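PDB 4PF1: peptidase S15/CocE/NonD from Thaumarchaeota archaeon SCGC AB-539-E09, which probably acts as a serine aminopeptidase of the alpha/beta hydrolase fold, cleaving residues from the N-terminal end of peptides. Local coordinates for residues Leu178-Val182 with Phe359-Leu364. Residues are numbered along the deposited sequence; the frame is centred on the assembly and turned at random.
Sequences LKAVV and FLDHYL
The methyl of A180 meets the F359 ring at CE2, 3.8 Å from CB, and this small contact centres a seam in which the helix segment 359-364 packs antiparallel on the strand segment 178-182, the two axes 7.7 Å apart. F359 reaches the strand because its CG stands anti to the backbone N (chi1 169°), which brings the CE2 corner of the ring to the A180 methyl, V181 O and V182 CG2, all met obliquely. CG2 of V182 also lies 3.9 Å from CD2 of L360, so one valine branch is shared by two helix residues. One helical turn on, Y363 rests CD2 over the rim of one F359 face and 4.2 Å from A180 CB, while its carbonyl O makes the shortest approach between the segments, 3.6 Å from K179 CB. Replacing F359 by an alanine is likely to leave A180 and V182 without their shared partner and Y363 without the face it leans on. The L364 side chain runs obliquely across that of K179, its CD2 3.8 Å from CB of the lysine, whose chain bends at chi2 and turns NZ away from the helix to hydrogen-bond P176 O. No hydrogen bond joins the segments; the strand's backbone bonds run instead to its neighbours, K179 to V155, A180 and V182 to A157, and V181 to P286 and L288. Helix 347-365 thus covers a central strand of the parallel part of the sheet, the layered helix-on-sheet packing of an alpha/beta hydrolase fold.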
loop_
_atom_site.group_PDB
_atom_site.type_symbol
_atom_site.label_atom_id
_atom_site.label_comp_id
_atom_site.label_asym_id
_atom_site.label_seq_id
_atom_site.Cartn_x
_atom_site.Cartn_y
_atom_site.Cartn_z
ATOM N N LEU A 178 27.448 -24.663 -30.692
ATOM C CA LEU A 178 27.418 -23.626 -29.651
ATOM C C LEU A 178 28.244 -22.420 -30.123
ATOM O O LEU A 178 29.459 -22.540 -30.331
ATOM C CB LEU A 178 27.917 -24.157 -28.291
ATOM C CG LEU A 178 27.837 -23.156 -27.122
ATOM C CD1 LEU A 178 26.411 -23.026 -26.596
ATOM C CD2 LEU A 178 28.776 -23.548 -26.009
ATOM N N LYS A 179 27.568 -21.269 -30.323
ATOM C CA LYS A 179 28.170 -20.066 -30.896
ATOM C C LYS A 179 28.440 -18.953 -29.879
ATOM O O LYS A 179 29.251 -18.077 -30.172
ATOM C CB LYS A 179 27.291 -19.516 -32.042
ATOM C CG LYS A 179 27.001 -20.523 -33.172
ATOM C CD LYS A 179 28.276 -21.010 -33.899
ATOM C CE LYS A 179 27.986 -22.175 -34.815
ATOM N NZ LYS A 179 29.220 -22.703 -35.450
ATOM N N ALA A 180 27.748 -18.954 -28.715
ATOM C CA ALA A 180 27.918 -17.923 -27.674
ATOM C C ALA A 180 27.293 -18.349 -26.348
ATOM O O ALA A 180 26.410 -19.205 -26.335
ATOM C CB ALA A 180 27.292 -16.606 -28.131
ATOM N N VAL A 181 27.732 -17.729 -25.233
ATOM C CA VAL A 181 27.171 -17.979 -23.897
ATOM C C VAL A 181 26.958 -16.653 -23.143
ATOM O O VAL A 181 27.753 -15.720 -23.290
ATOM C CB VAL A 181 27.990 -18.984 -23.029
ATOM C CG1 VAL A 181 27.812 -20.422 -23.509
ATOM C CG2 VAL A 181 29.464 -18.600 -22.955
ATOM N N VAL A 182 25.878 -16.576 -22.341
ATOM C CA VAL A 182 25.578 -15.408 -21.511
ATOM C C VAL A 182 25.330 -15.889 -20.050
ATOM O O VAL A 182 24.174 -16.038 -19.630
ATOM C CB VAL A 182 24.405 -14.531 -22.058
ATOM C CG1 VAL A 182 24.231 -13.263 -21.223
ATOM C CG2 VAL A 182 24.612 -14.168 -23.528
ATOM N N PHE A 359 24.538 -8.961 -29.230
ATOM C CA PHE A 359 25.631 -9.920 -29.015
ATOM C C PHE A 359 25.230 -11.283 -29.602
ATOM O O PHE A 359 25.960 -11.836 -30.424
ATOM C CB PHE A 359 25.956 -10.041 -27.504
ATOM C CG PHE A 359 26.877 -11.178 -27.108
ATOM C CD1 PHE A 359 28.257 -11.053 -27.231
ATOM C CD2 PHE A 359 26.366 -12.355 -26.571
ATOM C CE1 PHE A 359 29.108 -12.095 -26.842
ATOM C CE2 PHE A 359 27.218 -13.397 -26.188
ATOM C CZ PHE A 359 28.582 -13.261 -26.328
ATOM N N LEU A 360 24.038 -11.787 -29.212
ATOM C CA LEU A 360 23.501 -13.069 -29.675
ATOM C C LEU A 360 23.194 -13.049 -31.171
ATOM O O LEU A 360 23.555 -13.994 -31.870
ATOM C CB LEU A 360 22.232 -13.456 -28.887
ATOM C CG LEU A 360 22.398 -13.716 -27.381
ATOM C CD1 LEU A 360 21.051 -13.848 -26.706
ATOM C CD2 LEU A 360 23.251 -14.958 -27.117
ATOM N N ASP A 361 22.545 -11.969 -31.666
ATOM C CA ASP A 361 22.176 -11.841 -33.079
ATOM C C ASP A 361 23.397 -11.876 -34.000
ATOM O O ASP A 361 23.315 -12.457 -35.081
ATOM C CB ASP A 361 21.356 -10.567 -33.329
ATOM C CG ASP A 361 19.922 -10.644 -32.832
ATOM O OD1 ASP A 361 19.334 -11.750 -32.874
ATOM O OD2 ASP A 361 19.367 -9.588 -32.462
ATOM N N HIS A 362 24.539 -11.301 -33.561
ATOM C CA HIS A 362 25.757 -11.311 -34.368
ATOM C C HIS A 362 26.311 -12.736 -34.551
ATOM O O HIS A 362 26.630 -13.114 -35.674
ATOM C CB HIS A 362 26.841 -10.389 -33.782
ATOM C CG HIS A 362 28.185 -10.583 -34.422
ATOM N ND1 HIS A 362 28.401 -10.276 -35.753
ATOM C CD2 HIS A 362 29.313 -11.131 -33.913
ATOM C CE1 HIS A 362 29.654 -10.622 -36.007
ATOM N NE2 HIS A 362 30.247 -11.130 -34.928
ATOM N N TYR A 363 26.438 -13.508 -33.459
ATOM C CA TYR A 363 27.016 -14.854 -33.516
ATOM C C TYR A 363 26.023 -15.928 -33.981
ATOM O O TYR A 363 26.455 -16.999 -34.408
ATOM C CB TYR A 363 27.604 -15.255 -32.149
ATOM C CG TYR A 363 28.815 -14.444 -31.735
ATOM C CD1 TYR A 363 30.033 -14.582 -32.397
ATOM C CD2 TYR A 363 28.758 -13.572 -30.651
ATOM C CE1 TYR A 363 31.150 -13.837 -32.022
ATOM C CE2 TYR A 363 29.870 -12.827 -30.261
ATOM C CZ TYR A 363 31.068 -12.968 -30.944
ATOM O OH TYR A 363 32.172 -12.246 -30.559
ATOM N N LEU A 364 24.709 -15.662 -33.896
ATOM C CA LEU A 364 23.704 -16.671 -34.253
ATOM C C LEU A 364 22.955 -16.374 -35.564
ATOM O O LEU A 364 22.335 -17.285 -36.118
ATOM C CB LEU A 364 22.688 -16.842 -33.115
ATOM C CG LEU A 364 23.232 -17.288 -31.756
ATOM C CD1 LEU A 364 22.254 -16.954 -30.658
ATOM C CD2 LEU A 364 23.557 -18.771 -31.742
#